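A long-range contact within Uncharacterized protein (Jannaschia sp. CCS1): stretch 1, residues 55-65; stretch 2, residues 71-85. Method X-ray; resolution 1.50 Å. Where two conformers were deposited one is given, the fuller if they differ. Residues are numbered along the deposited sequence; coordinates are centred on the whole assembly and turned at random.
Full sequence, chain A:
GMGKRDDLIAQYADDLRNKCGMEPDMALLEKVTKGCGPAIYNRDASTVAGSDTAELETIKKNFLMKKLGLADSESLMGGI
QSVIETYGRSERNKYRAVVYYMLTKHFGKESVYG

Stretch 1 (55-65) ELETIKKNFLM
Stretch 2 (71-85) ADSESLMGGIQSVIE

Two helical segments of one chain pack with their axes 10.0 Å apart at closest approach and their N-to-C directions 117° apart, burying 597 Å² in total. Stretch 1 is helical throughout, phi/psi mostly near -65/-40, but widens into a pi-type turn at residues 59-65, where Leu64 N bonds Ile59 O (3.0 Å) and Met65 N bonds Lys60 O (2.9 Å). Stretch 2 begins extended and then runs as a regular helix through Glu85. The register is set by three CA-CA pairs: Met65 with Ala71 at 6.0 Å, Lys60 with Leu76 at 6.5 Å, and Leu56 with Ile80 at 7.2 Å; stretch 1 is thus read backwards as stretch 2 advances.

Ala71 (-80/156) points its CB away and contributes little. At Asp72 (-69/119; chi1 t, chi2 -8°) the carboxylate meets Lys60, whose four chi angles are all t, so that the extended chain carries its ammonium to the start of stretch 2. Lys60 NZ donates to Asp72 OD1 at 2.9 Å, a hydrogen bond within a salt bridge. Water 2 links the same groups, accepting from Lys60 NZ (2.9 Å) and donating to Asp72 OD2 (2.6 Å). Selenomethionine Met65 (chi1 -83°, chi2 158°, chi3 146°), given in one of two deposited conformers, brings its CE to 2.9 Å from Asp72 CB, a very tight approach.

Ser73 (-167/166, chi1 p) turns its CB away, and its OG shares a 2.8 Å hydrogen bond with Ser75 OG (chi1 p). Ser73 O accepts from Leu76 N (3.0 Å) and from water 1 (2.7 Å); that water also accepts from Lys60 NZ (2.9 Å) and Met77 N (3.0 Å), tying the lysine to the first turn of the helix. Glu74 points away from stretch 1.

Leu76 (m, t) points toward stretch 1. Leu76 CD1 lies 3.7 Å from Met65 CG and 4.0 Å from Lys60 CG, the latter using the aliphatic part of the lysine, while Leu76 CB is 3.9 Å from Leu64 CD1 (Leu64 m, t). Selenomethionine Met77 (t, p, p) starts sideways and curls its end inward: Met77 SE lies 3.9 Å from Leu56 CB, and Met77 CE lies 3.7 Å from Leu56 O and 3.6 Å from Glu57 OE2 (Glu57 m, m, chi3 -22°).

Gly78 and Gly79 continue the helix without side chains. Ile80 (chi1 -69°, chi2 165°) is the knob of the interface, seated in a hole formed by Leu56, Ile59, Lys60 and Leu64. Ile80 CD1 is 3.6 Å from Leu64 CD1, 3.8 Å from Lys60 CB and 4.1 Å from Ile59 CG2 (Ile59 m, t), and Ile80 CG2 is 3.7 Å from Leu56 CD2 (Leu56 m, t). These are apolar contacts, dispersive and shape-fitted.

Gln81, Ser82 and Val83 make no contact with stretch 1. One turn beyond the knob, Ile84 (m, m) again points toward stretch 1 and ends the apolar seam, Ile84 CG1 lying 4.4 Å from Leu56 CD2.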

ATOM      1  N   GLU A  55      -8.544   4.615 -10.286  1.00 27.94           N
ATOM      2  CA  GLU A  55      -7.323   4.199  -9.640  1.00 30.80           C
ATOM      3  C   GLU A  55      -7.602   3.095  -8.604  1.00 26.99           C
ATOM      4  O   GLU A  55      -6.896   2.123  -8.523  1.00 26.08           O
ATOM      5  CB  GLU A  55      -6.656   5.424  -9.076  1.00 37.21           C
ATOM      6  CG  GLU A  55      -5.857   5.252  -7.935  1.00 45.44           C
ATOM      7  CD  GLU A  55      -4.449   5.539  -8.213  1.00 55.03           C
ATOM      8  OE1 GLU A  55      -3.842   4.701  -8.915  1.00 58.90           O
ATOM      9  OE2 GLU A  55      -3.934   6.606  -7.750  1.00 57.25           O
ATOM     10  N   LEU A  56      -8.700   3.248  -7.885  1.00 26.02           N
ATOM     11  CA  LEU A  56      -9.151   2.219  -6.950  1.00 24.62           C
ATOM     12  C   LEU A  56      -9.615   0.971  -7.685  1.00 24.54           C
ATOM     13  O   LEU A  56      -9.349  -0.137  -7.210  1.00 25.95           O
ATOM     14  CB  LEU A  56     -10.235   2.735  -6.013  1.00 24.84           C
ATOM     15  CG  LEU A  56      -9.856   3.961  -5.186  1.00 24.94           C
ATOM     16  CD1 LEU A  56     -11.010   4.242  -4.232  1.00 26.21           C
ATOM     17  CD2 LEU A  56      -8.530   3.843  -4.429  1.00 23.73           C
ATOM     18  N   GLU A  57     -10.291   1.119  -8.828  1.00 24.10           N
ATOM     19  CA  GLU A  57     -10.687  -0.046  -9.659  1.00 26.19           C
ATOM     20  C   GLU A  57      -9.452  -0.809 -10.183  1.00 26.46           C
ATOM     21  O   GLU A  57      -9.506  -2.037 -10.337  1.00 25.76           O
ATOM     22  CB  GLU A  57     -11.596   0.342 -10.849  1.00 27.88           C
ATOM     23  CG  GLU A  57     -12.966   0.943 -10.506  1.00 32.09           C
ATOM     24  CD  GLU A  57     -13.849   0.049  -9.680  1.00 38.68           C
ATOM     25  OE1 GLU A  57     -13.659  -1.200  -9.673  1.00 40.38           O
ATOM     26  OE2 GLU A  57     -14.790   0.608  -9.029  1.00 39.85           O
ATOM     27  N   THR A  58      -8.374  -0.073 -10.455  1.00 27.30           N
ATOM     28  CA  THR A  58      -7.113  -0.639 -10.931  1.00 26.78           C
ATOM     29  C   THR A  58      -6.410  -1.412  -9.825  1.00 24.80           C
ATOM     30  O   THR A  58      -5.842  -2.474 -10.084  1.00 25.66           O
ATOM     31  CB  THR A  58      -6.191   0.452 -11.529  1.00 28.38           C
ATOM     32  OG1 THR A  58      -6.821   0.968 -12.735  1.00 30.34           O
ATOM     33  CG2 THR A  58      -4.807  -0.117 -11.890  1.00 27.51           C
ATOM     34  N   ILE A  59      -6.443  -0.884  -8.595  1.00 23.91           N
ATOM     35  CA  ILE A  59      -5.868  -1.610  -7.430  1.00 21.88           C
ATOM     36  C   ILE A  59      -6.664  -2.888  -7.235  1.00 21.50           C
ATOM     37  O   ILE A  59      -6.081  -3.936  -7.031  1.00 22.54           O
ATOM     38  CB  ILE A  59      -5.867  -0.758  -6.155  1.00 22.85           C
ATOM     39  CG1 ILE A  59      -4.904   0.438  -6.306  1.00 24.17           C
ATOM     40  CG2 ILE A  59      -5.453  -1.581  -4.919  1.00 19.89           C
ATOM     41  CD1 ILE A  59      -5.046   1.467  -5.244  1.00 23.93           C
ATOM     42  N   LYS A  60      -7.985  -2.823  -7.362  1.00 21.42           N
ATOM     43  CA  LYS A  60      -8.827  -4.003  -7.229  1.00 21.40           C
ATOM     44  C   LYS A  60      -8.501  -5.060  -8.280  1.00 25.39           C
ATOM     45  O   LYS A  60      -8.287  -6.247  -7.941  1.00 25.66           O
ATOM     46  CB  LYS A  60     -10.316  -3.631  -7.290  1.00 21.87           C
ATOM     47  CG  LYS A  60     -11.257  -4.809  -7.188  1.00 22.01           C
ATOM     48  CD  LYS A  60     -12.698  -4.370  -7.222  1.00 23.86           C
ATOM     49  CE  LYS A  60     -13.618  -5.529  -7.563  1.00 23.68           C
ATOM     50  NZ  LYS A  60     -15.051  -5.138  -7.637  1.00 24.99           N
ATOM     51  N   LYS A  61      -8.447  -4.653  -9.543  1.00 25.89           N
ATOM     52  CA  LYS A  61      -8.227  -5.624 -10.634  1.00 26.58           C
ATOM     53  C   LYS A  61      -6.778  -6.097 -10.709  1.00 26.66           C
ATOM     54  O   LYS A  61      -6.536  -7.293 -10.787  1.00 30.27           O
ATOM     55  CB  LYS A  61      -8.744  -5.094 -12.011  1.00 26.11           C
ATOM     56  CG  LYS A  61      -7.933  -4.027 -12.652  1.00 26.47           C
ATOM     57  CD  LYS A  61      -8.587  -3.478 -13.910  1.00 30.17           C
ATOM     58  CE  LYS A  61      -7.678  -2.438 -14.595  1.00 30.74           C
ATOM     59  NZ  LYS A  61      -8.381  -1.752 -15.716  1.00 32.11           N
ATOM     60  N   ASN A  62      -5.835  -5.179 -10.653  1.00 28.81           N
ATOM     61  CA  ASN A  62      -4.411  -5.524 -10.858  1.00 32.54           C
ATOM     62  C   ASN A  62      -3.690  -6.004  -9.619  1.00 32.41           C
ATOM     63  O   ASN A  62      -2.853  -6.887  -9.749  1.00 36.79           O
ATOM     64  CB  ASN A  62      -3.615  -4.380 -11.512  1.00 33.81           C
ATOM     65  CG  ASN A  62      -4.051  -4.105 -12.937  1.00 36.93           C
ATOM     66  OD1 ASN A  62      -4.683  -4.944 -13.587  1.00 36.99           O
ATOM     67  ND2 ASN A  62      -3.695  -2.931 -13.434  1.00 39.33           N
ATOM     68  N   PHE A  63      -3.988  -5.451  -8.445  1.00 27.26           N
ATOM     69  CA  PHE A  63      -3.312  -5.893  -7.222  1.00 25.81           C
ATOM     70  C   PHE A  63      -4.104  -6.971  -6.466  1.00 25.26           C
ATOM     71  O   PHE A  63      -3.612  -8.062  -6.274  1.00 26.88           O
ATOM     72  CB  PHE A  63      -2.961  -4.718  -6.316  1.00 26.98           C
ATOM     73  CG  PHE A  63      -2.219  -5.133  -5.083  1.00 24.78           C
ATOM     74  CD1 PHE A  63      -0.894  -5.579  -5.176  1.00 22.64           C
ATOM     75  CD2 PHE A  63      -2.846  -5.124  -3.815  1.00 23.58           C
ATOM     76  CE1 PHE A  63      -0.192  -5.998  -4.034  1.00 22.43           C
ATOM     77  CE2 PHE A  63      -2.143  -5.530  -2.682  1.00 22.70           C
ATOM     78  CZ  PHE A  63      -0.817  -5.985  -2.788  1.00 22.23           C
ATOM     79  N   LEU A  64      -5.335  -6.673  -6.051  1.00 23.35           N
ATOM     80  CA  LEU A  64      -6.119  -7.626  -5.251  1.00 21.49           C
ATOM     81  C   LEU A  64      -6.448  -8.890  -5.992  1.00 23.55           C
ATOM     82  O   LEU A  64      -6.205  -9.989  -5.483  1.00 24.91           O
ATOM     83  CB  LEU A  64      -7.414  -6.994  -4.694  1.00 20.64           C
ATOM     84  CG  LEU A  64      -7.207  -5.817  -3.730  1.00 18.97           C
ATOM     85  CD1 LEU A  64      -8.553  -5.299  -3.273  1.00 18.94           C
ATOM     86  CD2 LEU A  64      -6.337  -6.213  -2.532  1.00 18.78           C
HETATM   87  N   MSE A  65      -6.912  -8.735  -7.206  1.00 24.76           N
HETATM   88  CA  MSE A  65      -7.411  -9.870  -8.016  0.50 25.57           C
HETATM   89  C   MSE A  65      -6.216 -10.570  -8.717  1.00 30.64           C
HETATM   90  O   MSE A  65      -6.049 -11.737  -8.614  1.00 32.53           O
HETATM   91  CB  MSE A  65      -8.503  -9.440  -9.004  0.50 25.44           C
HETATM   92  CG  MSE A  65      -9.887  -9.356  -8.410  0.50 25.60           C
HETATM   93 SE   MSE A  65     -10.946  -8.198  -9.504  0.38 27.62          SE
HETATM   94  CE  MSE A  65     -12.465  -8.874  -9.413  0.50 24.43           C
ATOM     95  N   ALA A  71     -10.897 -13.115  -5.170  1.00 25.37           N
ATOM     96  CA  ALA A  71     -12.036 -13.142  -6.056  1.00 25.51           C
ATOM     97  C   ALA A  71     -12.811 -11.829  -6.052  1.00 28.69           C
ATOM     98  O   ALA A  71     -12.767 -11.089  -5.067  1.00 27.86           O
ATOM     99  CB  ALA A  71     -12.968 -14.252  -5.644  1.00 25.64           C
ATOM    100  N   ASP A  72     -13.540 -11.570  -7.137  1.00 31.58           N
ATOM    101  CA  ASP A  72     -14.368 -10.364  -7.296  1.00 32.20           C
ATOM    102  C   ASP A  72     -15.555 -10.415  -6.350  1.00 33.46           C
ATOM    103  O   ASP A  72     -16.386 -11.316  -6.423  1.00 36.26           O
ATOM    104  CB  ASP A  72     -14.951 -10.240  -8.720  1.00 35.08           C
ATOM    105  CG  ASP A  72     -15.479  -8.834  -9.028  1.00 38.83           C
ATOM    106  OD1 ASP A  72     -15.567  -7.937  -8.130  1.00 36.86           O
ATOM    107  OD2 ASP A  72     -15.823  -8.596 -10.217  1.00 41.65           O
ATOM    108  N   SER A  73     -15.618  -9.429  -5.451  1.00 31.05           N
ATOM    109  CA  SER A  73     -16.735  -9.316  -4.500  1.00 27.04           C
ATOM    110  C   SER A  73     -16.699  -7.930  -3.840  1.00 23.67           C
ATOM    111  O   SER A  73     -15.684  -7.236  -3.947  1.00 21.75           O
ATOM    112  CB  SER A  73     -16.645 -10.399  -3.426  1.00 25.62           C
ATOM    113  OG  SER A  73     -15.462 -10.261  -2.657  1.00 24.63           O
ATOM    114  N   GLU A  74     -17.786  -7.585  -3.192  1.00 22.46           N
ATOM    115  CA  GLU A  74     -18.056  -6.248  -2.455  1.00 22.23           C
ATOM    116  C   GLU A  74     -16.847  -6.134  -1.433  1.00 21.08           C
ATOM    117  O   GLU A  74     -16.421  -5.016  -1.178  1.00 20.82           O
ATOM    118  CB  GLU A  74     -19.445  -6.162  -1.796  1.00 26.34           C
ATOM    119  CG  GLU A  74     -19.712  -4.929  -0.964  1.00 29.39           C
ATOM    120  N   SER A  75     -16.349  -7.226  -0.855  1.00 20.58           N
ATOM    121  CA  SER A  75     -15.273  -7.128   0.152  1.00 19.69           C
ATOM    122  C   SER A  75     -13.994  -6.450  -0.382  1.00 20.79           C
ATOM    123  O   SER A  75     -13.249  -5.887   0.400  1.00 18.76           O
ATOM    124  CB  SER A  75     -14.936  -8.489   0.712  1.00 19.46           C
ATOM    125  OG  SER A  75     -14.423  -9.322  -0.290  1.00 21.54           O
ATOM    126  N   LEU A  76     -13.755  -6.501  -1.704  1.00 19.75           N
ATOM    127  CA  LEU A  76     -12.521  -5.912  -2.285  1.00 19.54           C
ATOM    128  C   LEU A  76     -12.513  -4.396  -2.228  1.00 19.58           C
ATOM    129  O   LEU A  76     -11.624  -3.803  -1.627  1.00 19.06           O
ATOM    130  CB  LEU A  76     -12.274  -6.412  -3.705  1.00 20.17           C
ATOM    131  CG  LEU A  76     -12.104  -7.927  -3.836  1.00 20.29           C
ATOM    132  CD1 LEU A  76     -11.544  -8.244  -5.244  1.00 20.98           C
ATOM    133  CD2 LEU A  76     -11.200  -8.558  -2.792  1.00 19.57           C
HETATM  134  N   MSE A  77     -13.525  -3.777  -2.817  1.00 20.32           N
HETATM  135  CA  MSE A  77     -13.630  -2.315  -2.711  1.00 20.56           C
HETATM  136  C   MSE A  77     -13.868  -1.899  -1.256  1.00 20.12           C
HETATM  137  O   MSE A  77     -13.410  -0.863  -0.848  1.00 20.55           O
HETATM  138  CB  MSE A  77     -14.703  -1.766  -3.640  1.00 24.10           C
HETATM  139  CG  MSE A  77     -14.698  -0.263  -3.772  1.00 27.40           C
HETATM  140 SE   MSE A  77     -12.974   0.449  -4.390  0.75 29.22          SE
HETATM  141  CE  MSE A  77     -12.885  -0.404  -6.092  1.00 22.65           C
ATOM    142  N   GLY A  78     -14.565  -2.710  -0.481  1.00 19.96           N
ATOM    143  CA  GLY A  78     -14.753  -2.430   0.955  1.00 19.64           C
ATOM    144  C   GLY A  78     -13.425  -2.360   1.667  1.00 19.25           C
ATOM    145  O   GLY A  78     -13.196  -1.470   2.483  1.00 19.17           O
ATOM    146  N   GLY A  79     -12.538  -3.294   1.345  1.00 18.44           N
ATOM    147  CA  GLY A  79     -11.179  -3.320   1.914  1.00 17.85           C
ATOM    148  C   GLY A  79     -10.347  -2.127   1.463  1.00 17.92           C
ATOM    149  O   GLY A  79      -9.630  -1.551   2.262  1.00 17.97           O
ATOM    150  N   ILE A  80     -10.456  -1.770   0.185  1.00 18.38           N
ATOM    151  CA  ILE A  80      -9.746  -0.604  -0.367  1.00 18.64           C
ATOM    152  C   ILE A  80     -10.243   0.675   0.351  1.00 20.41           C
ATOM    153  O   ILE A  80      -9.441   1.470   0.828  1.00 19.52           O
ATOM    154  CB  ILE A  80      -9.895  -0.492  -1.883  1.00 19.28           C
ATOM    155  CG1 ILE A  80      -9.136  -1.641  -2.546  1.00 19.09           C
ATOM    156  CG2 ILE A  80      -9.316   0.844  -2.379  1.00 19.74           C
ATOM    157  CD1 ILE A  80      -9.464  -1.867  -3.992  1.00 19.83           C
ATOM    158  N   GLN A  81     -11.560   0.817   0.467  1.00 19.41           N
ATOM    159  CA  GLN A  81     -12.149   1.980   1.141  1.00 20.28           C
ATOM    160  C   GLN A  81     -11.673   2.065   2.593  1.00 21.37           C
ATOM    161  O   GLN A  81     -11.296   3.163   3.065  1.00 23.83           O
ATOM    162  CB  GLN A  81     -13.679   1.997   1.015  1.00 24.92           C
ATOM    163  CG  GLN A  81     -14.099   2.338  -0.424  1.00 35.14           C
ATOM    164  CD  GLN A  81     -15.595   2.161  -0.715  1.00 46.43           C
ATOM    165  OE1 GLN A  81     -16.132   2.830  -1.630  1.00 50.54           O
ATOM    166  NE2 GLN A  81     -16.285   1.274   0.039  1.00 47.06           N
ATOM    167  N   SER A  82     -11.634   0.916   3.279  1.00 19.41           N
ATOM    168  CA  SER A  82     -11.176   0.817   4.670  1.00 19.99           C
ATOM    169  C   SER A  82      -9.731   1.289   4.844  1.00 18.25           C
ATOM    170  O   SER A  82      -9.445   2.101   5.727  1.00 18.75           O
ATOM    171  CB  SER A  82     -11.322  -0.607   5.204  1.00 23.36           C
ATOM    172  OG  SER A  82     -10.850  -0.678   6.556  1.00 26.66           O
ATOM    173  N   VAL A  83      -8.826   0.778   4.013  1.00 17.90           N
ATOM    174  CA  VAL A  83      -7.415   1.149   4.162  0.50 17.74           C
ATOM    175  C   VAL A  83      -7.187   2.602   3.789  1.00 18.96           C
ATOM    176  O   VAL A  83      -6.388   3.252   4.455  1.00 19.24           O
ATOM    177  CB  VAL A  83      -6.434   0.182   3.476  0.50 17.35           C
ATOM    178  CG1 VAL A  83      -6.647  -1.223   4.013  0.50 16.97           C
ATOM    179  CG2 VAL A  83      -6.566   0.222   1.978  0.50 17.61           C
ATOM    180  N   ILE A  84      -7.916   3.133   2.784  1.00 19.79           N
ATOM    181  CA  ILE A  84      -7.784   4.544   2.411  1.00 20.05           C
ATOM    182  C   ILE A  84      -8.275   5.437   3.589  1.00 20.83           C
ATOM    183  O   ILE A  84      -7.644   6.427   3.912  1.00 21.22           O
ATOM    184  CB  ILE A  84      -8.515   4.867   1.109  1.00 22.51           C
ATOM    185  CG1 ILE A  84      -7.832   4.194  -0.073  1.00 21.94           C
ATOM    186  CG2 ILE A  84      -8.581   6.383   0.880  1.00 24.39           C
ATOM    187  CD1 ILE A  84      -6.429   4.643  -0.383  1.00 25.03           C
ATOM    188  N   GLU A  85      -9.368   5.039   4.222  1.00 20.84           N
ATOM    189  CA  GLU A  85      -9.898   5.761   5.389  1.00 22.66           C
ATOM    190  C   GLU A  85      -8.913   5.723   6.567  1.00 22.36           C
ATOM    191  O   GLU A  85      -8.705   6.749   7.245  1.00 24.71           O
ATOM    192  CB  GLU A  85     -11.287   5.223   5.804  1.00 22.44           C
ATOM    193  CG  GLU A  85     -11.906   5.897   7.027  1.00 26.36           C
TER
HETATM  194  O   HOH W   1     -15.523  -4.726  -4.803  1.00 20.24           O
HETATM  195  O   HOH W   2     -15.752  -6.009 -10.297  1.00 32.85           O